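Local coordinates for protein HTLV-2 integrase catalytic core domain (Human T-cell leukemia virus 2, PDB 6QBT) that forms the catalytic core of a deltaretroviral integrase, the RNase H-like domain that binds magnesium and probably helps insert viral DNA into the host genome, at residues A[13-21]-A[109-120]; A[30-38]-A[149-157]. All coordinates share one frame; numbering follows the deposited sequence.

Contact 1 of 2, residues A[13-21]-A[109-120]; sequences DVTHYKYKK and NGIIKNLLNKYL. With MG (magnesium ion), chain B.
T15, H16 and Y17 meet K113, L116 and N117 where helix 104-122 packs against strand 9-19, the central strand of the RNase H-like integrase core. Helix and strand segments run the same general way, 29° apart. K113 makes two of the three hydrogen bonds: its extended chain slides past the Y17 ring and puts its ammonium group between two oxygens, NZ donating to T15 OG1 at 2.8 Å and to H16 O at 2.7 Å, so one end of the lysine ties side chain and backbone of the strand together. One helical turn earlier, the amide of N109 lies against T15 CB and CG2. The H16 imidazole turns off instead to E45. Two residues before T15, D13 OD1 binds magnesium at 2.2 Å, with D70 as the other protein ligand.

Apolar contacts follow along the helix. L116 CD2 sits over the centre of one Y17 ring face, a CH-pi contact 3.6 Å from the centroid, while L120 reaches Y17 with CD1 and Y19 CE1 with CD2.

The third hydrogen bond is Y17's: chi1, -173°, swings its ring away from the backbone N, and OH donates a very short bond of 2.5 Å to N117 OD1, at the ring edge.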
loop_
_atom_site.group_PDB
_atom_site.type_symbol
_atom_site.label_atom_id
_atom_site.label_comp_id
_atom_site.label_asym_id
_atom_site.label_seq_id
_atom_site.Cartn_x
_atom_site.Cartn_y
_atom_site.Cartn_z
ATOM N N ASP A 13 8.268 -4.203 20.488
ATOM C CA ASP A 13 8.742 -5.471 21.020
ATOM C C ASP A 13 8.399 -6.565 20.005
ATOM O O ASP A 13 7.592 -6.366 19.080
ATOM C CB ASP A 13 8.110 -5.763 22.391
ATOM C CG ASP A 13 8.821 -6.883 23.177
ATOM O OD1 ASP A 13 9.956 -7.328 22.871
ATOM O OD2 ASP A 13 8.232 -7.360 24.147
ATOM N N VAL A 14 9.030 -7.720 20.173
ATOM C CA VAL A 14 8.646 -8.890 19.451
ATOM C C VAL A 14 7.824 -9.767 20.397
ATOM O O VAL A 14 8.236 -10.015 21.516
ATOM C CB VAL A 14 9.888 -9.609 18.911
ATOM C CG1 VAL A 14 9.516 -10.971 18.359
ATOM C CG2 VAL A 14 10.539 -8.762 17.810
ATOM N N THR A 15 6.654 -10.222 19.944
ATOM C CA THR A 15 5.877 -11.223 20.680
ATOM C C THR A 15 5.764 -12.492 19.829
ATOM O O THR A 15 5.986 -12.441 18.640
ATOM C CB THR A 15 4.491 -10.702 21.128
ATOM O OG1 THR A 15 3.859 -11.709 21.927
ATOM C CG2 THR A 15 3.593 -10.373 19.953
ATOM N N HIS A 16 5.422 -13.616 20.446
ATOM C CA HIS A 16 5.496 -14.891 19.783
ATOM C C HIS A 16 4.105 -15.432 19.586
ATOM O O HIS A 16 3.225 -15.128 20.374
ATOM C CB HIS A 16 6.411 -15.817 20.548
ATOM C CG HIS A 16 7.838 -15.360 20.541
ATOM N ND1 HIS A 16 8.347 -14.483 21.479
ATOM C CD2 HIS A 16 8.845 -15.603 19.671
ATOM C CE1 HIS A 16 9.612 -14.220 21.199
ATOM N NE2 HIS A 16 9.939 -14.888 20.107
ATOM N N TYR A 17 3.884 -16.127 18.467
ATOM C CA TYR A 17 2.568 -16.672 18.108
ATOM C C TYR A 17 2.720 -18.043 17.455
ATOM O O TYR A 17 3.251 -18.141 16.359
ATOM C CB TYR A 17 1.802 -15.742 17.183
ATOM C CG TYR A 17 0.400 -16.226 16.947
ATOM C CD1 TYR A 17 -0.594 -16.021 17.904
ATOM C CD2 TYR A 17 0.068 -16.940 15.799
ATOM C CE1 TYR A 17 -1.886 -16.486 17.714
ATOM C CE2 TYR A 17 -1.227 -17.408 15.585
ATOM C CZ TYR A 17 -2.200 -17.177 16.544
ATOM O OH TYR A 17 -3.476 -17.624 16.348
ATOM N N LYS A 18 2.240 -19.076 18.144
ATOM C CA LYS A 18 2.345 -20.464 17.709
ATOM C C LYS A 18 1.209 -20.757 16.735
ATOM O O LYS A 18 0.051 -20.549 17.065
ATOM C CB LYS A 18 2.245 -21.420 18.910
ATOM C CG LYS A 18 3.451 -22.317 19.125
ATOM C CD LYS A 18 3.142 -23.529 19.995
ATOM C CE LYS A 18 4.278 -24.532 19.880
ATOM N NZ LYS A 18 3.991 -25.763 20.656
ATOM N N TYR A 19 1.535 -21.214 15.533
ATOM C CA TYR A 19 0.522 -21.613 14.552
ATOM C C TYR A 19 1.101 -22.800 13.801
ATOM O O TYR A 19 2.192 -22.706 13.235
ATOM C CB TYR A 19 0.181 -20.447 13.599
ATOM C CG TYR A 19 -0.764 -20.784 12.442
ATOM C CD1 TYR A 19 -2.151 -20.958 12.646
ATOM C CD2 TYR A 19 -0.277 -20.925 11.129
ATOM C CE1 TYR A 19 -3.018 -21.260 11.571
ATOM C CE2 TYR A 19 -1.122 -21.220 10.052
ATOM C CZ TYR A 19 -2.488 -21.383 10.270
ATOM O OH TYR A 19 -3.306 -21.681 9.191
ATOM N N LYS A 20 0.377 -23.914 13.841
ATOM C CA LYS A 20 0.766 -25.163 13.200
ATOM C C LYS A 20 2.176 -25.609 13.586
ATOM O O LYS A 20 2.996 -25.908 12.733
ATOM C CB LYS A 20 0.609 -25.035 11.685
ATOM C CG LYS A 20 -0.801 -24.639 11.319
ATOM C CD LYS A 20 -1.164 -24.968 9.894
ATOM C CE LYS A 20 -2.678 -25.015 9.794
ATOM N NZ LYS A 20 -3.114 -25.366 8.427
ATOM N N LYS A 21 2.437 -25.612 14.893
ATOM C CA LYS A 21 3.705 -26.052 15.462
ATOM C C LYS A 21 4.912 -25.198 15.058
ATOM O O LYS A 21 6.030 -25.661 15.178
ATOM C CB LYS A 21 3.977 -27.523 15.112
ATOM C CG LYS A 21 2.842 -28.485 15.431
ATOM C CD LYS A 21 2.894 -29.732 14.537
ATOM C CE LYS A 21 2.411 -30.994 15.237
ATOM N NZ LYS A 21 1.162 -30.782 16.020
ATOM N N ASN A 109 -0.553 -6.396 21.785
ATOM C CA ASN A 109 -0.353 -7.817 21.468
ATOM C C ASN A 109 -1.623 -8.611 21.654
ATOM O O ASN A 109 -2.018 -9.357 20.756
ATOM C CB ASN A 109 0.714 -8.451 22.351
ATOM C CG ASN A 109 2.121 -7.936 22.055
ATOM O OD1 ASN A 109 2.375 -7.310 21.022
ATOM N ND2 ASN A 109 3.048 -8.221 22.960
ATOM N N GLY A 110 -2.259 -8.434 22.807
ATOM C CA GLY A 110 -3.460 -9.188 23.168
ATOM C C GLY A 110 -4.615 -8.883 22.236
ATOM O O GLY A 110 -5.351 -9.772 21.836
ATOM N N ILE A 111 -4.761 -7.624 21.852
ATOM C CA ILE A 111 -5.852 -7.255 20.961
ATOM C C ILE A 111 -5.582 -7.840 19.550
ATOM O O ILE A 111 -6.491 -8.429 18.900
ATOM C CB ILE A 111 -6.057 -5.721 20.937
ATOM C CG1 ILE A 111 -6.471 -5.237 22.336
ATOM C CG2 ILE A 111 -7.108 -5.324 19.898
ATOM C CD1 ILE A 111 -6.161 -3.784 22.589
ATOM N N ILE A 112 -4.328 -7.713 19.107
ATOM C CA ILE A 112 -3.899 -8.322 17.847
ATOM C C ILE A 112 -4.192 -9.821 17.845
ATOM O O ILE A 112 -4.874 -10.296 16.935
ATOM C CB ILE A 112 -2.413 -8.059 17.548
ATOM C CG1 ILE A 112 -2.202 -6.579 17.234
ATOM C CG2 ILE A 112 -1.936 -8.914 16.375
ATOM C CD1 ILE A 112 -2.939 -6.110 15.980
ATOM N N LYS A 113 -3.733 -10.538 18.878
ATOM C CA LYS A 113 -3.914 -11.976 18.929
ATOM C C LYS A 113 -5.377 -12.394 18.953
ATOM O O LYS A 113 -5.732 -13.374 18.308
ATOM C CB LYS A 113 -3.125 -12.613 20.080
ATOM C CG LYS A 113 -1.621 -12.538 19.849
ATOM C CD LYS A 113 -0.817 -13.203 20.956
ATOM C CE LYS A 113 0.671 -12.909 20.726
ATOM N NZ LYS A 113 1.592 -13.424 21.784
ATOM N N ASN A 114 -6.230 -11.650 19.649
ATOM C CA ASN A 114 -7.664 -11.963 19.637
ATOM C C ASN A 114 -8.269 -11.779 18.244
ATOM O O ASN A 114 -9.074 -12.610 17.826
ATOM C CB ASN A 114 -8.452 -11.165 20.674
ATOM C CG ASN A 114 -8.345 -11.756 22.080
ATOM O OD1 ASN A 114 -7.407 -12.495 22.420
ATOM N ND2 ASN A 114 -9.311 -11.429 22.909
ATOM N N LEU A 115 -7.876 -10.723 17.518
ATOM C CA LEU A 115 -8.390 -10.516 16.160
ATOM C C LEU A 115 -7.839 -11.581 15.208
ATOM O O LEU A 115 -8.595 -12.158 14.405
ATOM C CB LEU A 115 -8.061 -9.109 15.643
ATOM C CG LEU A 115 -8.957 -7.995 16.201
ATOM C CD1 LEU A 115 -8.341 -6.631 15.913
ATOM C CD2 LEU A 115 -10.388 -8.099 15.671
ATOM N N LEU A 116 -6.544 -11.852 15.326
ATOM C CA LEU A 116 -5.880 -12.912 14.566
ATOM C C LEU A 116 -6.562 -14.285 14.746
ATOM O O LEU A 116 -6.841 -14.981 13.758
ATOM C CB LEU A 116 -4.413 -12.985 14.997
ATOM C CG LEU A 116 -3.392 -13.865 14.300
ATOM C CD1 LEU A 116 -3.202 -13.440 12.856
ATOM C CD2 LEU A 116 -2.067 -13.733 15.022
ATOM N N ASN A 117 -6.857 -14.661 15.989
ATOM C CA ASN A 117 -7.593 -15.908 16.250
ATOM C C ASN A 117 -8.993 -15.925 15.644
ATOM O O ASN A 117 -9.423 -16.936 15.087
ATOM C CB ASN A 117 -7.695 -16.185 17.751
ATOM C CG ASN A 117 -6.352 -16.516 18.377
ATOM O OD1 ASN A 117 -5.414 -16.935 17.702
ATOM N ND2 ASN A 117 -6.255 -16.332 19.673
ATOM N N LYS A 118 -9.697 -14.807 15.740
ATOM C CA LYS A 118 -11.043 -14.725 15.208
ATOM C C LYS A 118 -11.001 -14.897 13.693
ATOM O O LYS A 118 -11.757 -15.682 13.135
ATOM C CB LYS A 118 -11.664 -13.404 15.589
ATOM C CG LYS A 118 -13.140 -13.294 15.221
ATOM C CD LYS A 118 -13.442 -11.969 14.507
ATOM C CE LYS A 118 -14.832 -11.944 13.868
ATOM N NZ LYS A 118 -14.788 -11.102 12.628
ATOM N N TYR A 119 -10.086 -14.194 13.026
ATOM C CA TYR A 119 -9.959 -14.328 11.572
ATOM C C TYR A 119 -9.499 -15.732 11.116
ATOM O O TYR A 119 -9.907 -16.196 10.043
ATOM C CB TYR A 119 -9.057 -13.221 10.980
ATOM C CG TYR A 119 -9.755 -11.875 10.894
ATOM C CD1 TYR A 119 -10.908 -11.703 10.107
ATOM C CD2 TYR A 119 -9.263 -10.767 11.592
ATOM C CE1 TYR A 119 -11.551 -10.472 10.035
ATOM C CE2 TYR A 119 -9.904 -9.537 11.529
ATOM C CZ TYR A 119 -11.043 -9.396 10.754
ATOM O OH TYR A 119 -11.654 -8.166 10.715
ATOM N N LEU A 120 -8.672 -16.408 11.911
ATOM C CA LEU A 120 -8.274 -17.779 11.561
ATOM C C LEU A 120 -9.470 -18.708 11.567
ATOM O O LEU A 120 -9.652 -19.448 10.628
ATOM C CB LEU A 120 -7.163 -18.310 12.471
ATOM C CG LEU A 120 -5.812 -17.607 12.256
ATOM C CD1 LEU A 120 -4.885 -17.944 13.410
ATOM C CD2 LEU A 120 -5.168 -17.974 10.930
HETATM MG MG MG B . 11.379 -8.843 23.600
#

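Contact 2 of 2, residues A[30-38]-A[149-157]; sequences VDTFSGAVS and GKTRWQIHH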
loop_
_atom_site.group_PDB
_atom_site.type_symbol
_atom_site.label_atom_id
_atom_site.label_comp_id
_atom_site.label_asym_id
_atom_site.label_seq_id
_atom_site.Cartn_x
_atom_site.Cartn_y
_atom_site.Cartn_z
ATOM N N VAL A 30 3.994 0.339 18.136
ATOM C CA VAL A 30 2.771 1.066 18.450
ATOM C C VAL A 30 3.087 2.500 18.868
ATOM O O VAL A 30 4.010 2.742 19.652
ATOM C CB VAL A 30 1.882 0.274 19.454
ATOM C CG1 VAL A 30 2.691 -0.212 20.608
ATOM C CG2 VAL A 30 0.681 1.084 19.912
ATOM N N ASP A 31 2.338 3.443 18.288
ATOM C CA ASP A 31 2.516 4.831 18.600
ATOM C C ASP A 31 1.896 5.103 19.960
ATOM O O ASP A 31 0.747 4.736 20.195
ATOM C CB ASP A 31 1.841 5.672 17.548
ATOM C CG ASP A 31 2.167 7.120 17.696
ATOM O OD1 ASP A 31 1.552 7.790 18.543
ATOM O OD2 ASP A 31 3.058 7.575 16.975
ATOM N N THR A 32 2.652 5.751 20.842
ATOM C CA THR A 32 2.217 5.992 22.226
ATOM C C THR A 32 1.156 7.082 22.330
ATOM O O THR A 32 0.564 7.216 23.376
ATOM C CB THR A 32 3.390 6.412 23.144
ATOM O OG1 THR A 32 4.046 7.552 22.585
ATOM C CG2 THR A 32 4.406 5.306 23.296
ATOM N N PHE A 33 0.969 7.885 21.281
ATOM C CA PHE A 33 -0.024 8.937 21.266
ATOM C C PHE A 33 -1.330 8.459 20.603
ATOM O O PHE A 33 -2.376 8.575 21.182
ATOM C CB PHE A 33 0.543 10.220 20.568
ATOM C CG PHE A 33 -0.474 11.300 20.394
ATOM C CD1 PHE A 33 -0.714 12.238 21.423
ATOM C CD2 PHE A 33 -1.242 11.369 19.232
ATOM C CE1 PHE A 33 -1.697 13.215 21.284
ATOM C CE2 PHE A 33 -2.235 12.345 19.092
ATOM C CZ PHE A 33 -2.461 13.272 20.117
ATOM N N SER A 34 -1.271 7.966 19.369
ATOM C CA SER A 34 -2.486 7.541 18.630
ATOM C C SER A 34 -2.976 6.129 19.008
ATOM O O SER A 34 -4.149 5.794 18.802
ATOM C CB SER A 34 -2.211 7.564 17.133
ATOM O OG SER A 34 -1.196 6.620 16.791
ATOM N N GLY A 35 -2.059 5.303 19.527
ATOM C CA GLY A 35 -2.282 3.865 19.669
ATOM C C GLY A 35 -2.204 3.094 18.360
ATOM O O GLY A 35 -2.439 1.894 18.364
ATOM N N ALA A 36 -1.855 3.761 17.261
ATOM C CA ALA A 36 -1.777 3.107 15.962
ATOM C C ALA A 36 -0.656 2.072 15.913
ATOM O O ALA A 36 0.400 2.252 16.528
ATOM C CB ALA A 36 -1.589 4.136 14.849
ATOM N N VAL A 37 -0.899 1.003 15.149
ATOM C CA VAL A 37 -0.104 -0.209 15.229
ATOM C C VAL A 37 0.470 -0.603 13.906
ATOM O O VAL A 37 -0.212 -0.515 12.907
ATOM C CB VAL A 37 -0.983 -1.428 15.642
ATOM C CG1 VAL A 37 -0.118 -2.610 16.015
ATOM C CG2 VAL A 37 -1.874 -1.051 16.810
ATOM N N SER A 38 1.681 -1.152 13.945
ATOM C CA SER A 38 2.195 -2.028 12.893
ATOM C C SER A 38 2.573 -3.399 13.458
ATOM O O SER A 38 3.140 -3.495 14.542
ATOM C CB SER A 38 3.442 -1.436 12.264
ATOM O OG SER A 38 3.901 -2.256 11.203
ATOM N N GLY A 149 -13.885 8.387 20.716
ATOM C CA GLY A 149 -14.749 8.077 19.577
ATOM C C GLY A 149 -14.035 7.982 18.222
ATOM O O GLY A 149 -14.694 7.990 17.194
ATOM N N LYS A 150 -12.709 7.851 18.202
ATOM C CA LYS A 150 -11.959 7.829 16.935
ATOM C C LYS A 150 -11.206 6.548 16.777
ATOM O O LYS A 150 -10.904 5.875 17.729
ATOM C CB LYS A 150 -10.979 9.003 16.846
ATOM C CG LYS A 150 -11.623 10.387 16.828
ATOM C CD LYS A 150 -10.669 11.394 17.443
ATOM C CE LYS A 150 -11.206 12.820 17.443
ATOM N NZ LYS A 150 -11.278 13.394 16.069
ATOM N N THR A 151 -10.875 6.219 15.555
ATOM C CA THR A 151 -10.055 5.090 15.307
ATOM C C THR A 151 -8.615 5.563 15.425
ATOM O O THR A 151 -8.340 6.762 15.334
ATOM C CB THR A 151 -10.304 4.526 13.906
ATOM O OG1 THR A 151 -9.893 5.498 12.937
ATOM C CG2 THR A 151 -11.771 4.207 13.730
ATOM N N ARG A 152 -7.714 4.605 15.618
ATOM C CA ARG A 152 -6.261 4.854 15.630
ATOM C C ARG A 152 -5.784 5.595 14.378
ATOM O O ARG A 152 -4.998 6.539 14.452
ATOM C CB ARG A 152 -5.526 3.529 15.723
ATOM C CG ARG A 152 -5.621 2.896 17.086
ATOM C CD ARG A 152 -5.240 1.426 17.029
ATOM N NE ARG A 152 -5.244 0.819 18.369
ATOM C CZ ARG A 152 -6.335 0.483 19.054
ATOM N NH1 ARG A 152 -7.556 0.694 18.562
ATOM N NH2 ARG A 152 -6.213 -0.065 20.253
ATOM N N TRP A 153 -6.304 5.160 13.239
ATOM C CA TRP A 153 -6.029 5.755 11.951
ATOM C C TRP A 153 -6.443 7.220 11.866
ATOM O O TRP A 153 -5.707 8.018 11.313
ATOM C CB TRP A 153 -6.746 4.956 10.856
ATOM C CG TRP A 153 -6.040 4.901 9.562
ATOM C CD1 TRP A 153 -6.508 5.338 8.350
ATOM C CD2 TRP A 153 -4.747 4.331 9.313
ATOM N NE1 TRP A 153 -5.585 5.076 7.369
ATOM C CE2 TRP A 153 -4.488 4.475 7.935
ATOM C CE3 TRP A 153 -3.776 3.732 10.126
ATOM C CZ2 TRP A 153 -3.297 4.039 7.348
ATOM C CZ3 TRP A 153 -2.593 3.279 9.525
ATOM C CH2 TRP A 153 -2.373 3.443 8.159
ATOM N N GLN A 154 -7.627 7.556 12.374
ATOM C CA GLN A 154 -8.099 8.929 12.389
ATOM C C GLN A 154 -7.232 9.787 13.288
ATOM O O GLN A 154 -6.905 10.900 12.908
ATOM C CB GLN A 154 -9.551 9.016 12.851
ATOM C CG GLN A 154 -10.536 8.483 11.832
ATOM C CD GLN A 154 -11.883 8.043 12.421
ATOM O OE1 GLN A 154 -12.281 8.438 13.528
ATOM N NE2 GLN A 154 -12.572 7.170 11.684
ATOM N N ILE A 155 -6.837 9.275 14.461
ATOM C CA ILE A 155 -5.991 10.060 15.369
ATOM C C ILE A 155 -4.608 10.212 14.781
ATOM O O ILE A 155 -4.010 11.267 14.899
ATOM C CB ILE A 155 -5.912 9.475 16.786
ATOM C CG1 ILE A 155 -7.292 9.563 17.448
ATOM C CG2 ILE A 155 -4.929 10.262 17.672
ATOM C CD1 ILE A 155 -7.388 8.838 18.764
ATOM N N HIS A 156 -4.109 9.167 14.136
ATOM C CA HIS A 156 -2.737 9.163 13.661
ATOM C C HIS A 156 -2.497 10.049 12.449
ATOM O O HIS A 156 -1.473 10.706 12.409
ATOM C CB HIS A 156 -2.278 7.729 13.331
ATOM C CG HIS A 156 -0.797 7.567 13.298
ATOM N ND1 HIS A 156 -0.040 7.501 14.445
ATOM C CD2 HIS A 156 0.069 7.481 12.264
ATOM C CE1 HIS A 156 1.230 7.372 14.118
ATOM N NE2 HIS A 156 1.327 7.366 12.799
ATOM N N HIS A 157 -3.442 10.089 11.498
ATOM C CA HIS A 157 -3.227 10.645 10.144
ATOM C C HIS A 157 -4.006 11.921 9.853
ATOM O O HIS A 157 -4.461 12.616 10.769
ATOM C CB HIS A 157 -3.576 9.575 9.073
ATOM C CG HIS A 157 -2.588 8.453 8.984
ATOM N ND1 HIS A 157 -1.261 8.643 8.639
ATOM C CD2 HIS A 157 -2.730 7.122 9.196
ATOM C CE1 HIS A 157 -0.630 7.477 8.645
ATOM N NE2 HIS A 157 -1.497 6.539 8.994
HETATM O O HOH W 1 -2.925 0.149 20.429
#
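S34 and H156 make the central polar pair where the turn joining strands 22-31 and 37-42 of the RNase H-like core meets the short helix 152-156. S34 OG lies 2.8 Å from H156 ND1, at the edge of the imidazole; either atom could supply the proton. The same hydroxyl, held between the backbone N and carbonyl carbon of its residue (chi1 63°), accepts from A36 N at 160°, closing an ST turn. H156 NE2 hydrogen-bonds to L61 O, which can only accept, so both ring nitrogens have partners.

D31 braces the turn. Its OD1 receives F33 N and S34 N from opposite faces of the carboxylate plane, an Asx turn and an Asx motif on one oxygen. OD2 accepts from N7 N and, weakly, from W10 NE1, and comes within 3.4 Å of H156 CE1, the carboxylate standing nearly upright to the ring.

Beside this, R152 stretches along G35 and its NE gives G35 O a weak bond, bent to 124°. That carbonyl also accepts from a water at 2.7 Å, which in turn takes a longer bond from R152 NH2. Apolar contacts fill in around them: I155 CG2 touches F33 CE2 and S34 CA, and A36 CB packs against the H156 ring. T151 and Q154 start the helix with a capping box, T151 OG1 accepting from Q154 N.

D31 and S34 hold the turn with bonds internal to it. With both nitrogens partnered the H156 ring is held in rotation, and the nearby carboxylate, already bonded to other donors, may modestly favour a proton on it.

How the contacts relate
Both contacts reach the same sheet, contact 1 through the central strand 9-19, contact 2 through the turn between 22-31 and the outermost strand 37-42; their centres lie 20 Å apart and they do not touch. Contact 1 is a surface contact in which a long helix runs beside a strand; contact 2 is partly buried and joins a turn to a short helix. Helix 104-122 links them, since V37 of contact 2 packs on T108, just before the helical segment of contact 1. The chemistry differs accordingly: a lysine and a tyrosine bridge helix to strand in contact 1, whose strand also carries the magnesium ligand D13, whereas contact 2 relies on a histidine, a carboxylate and backbone groups of the turn.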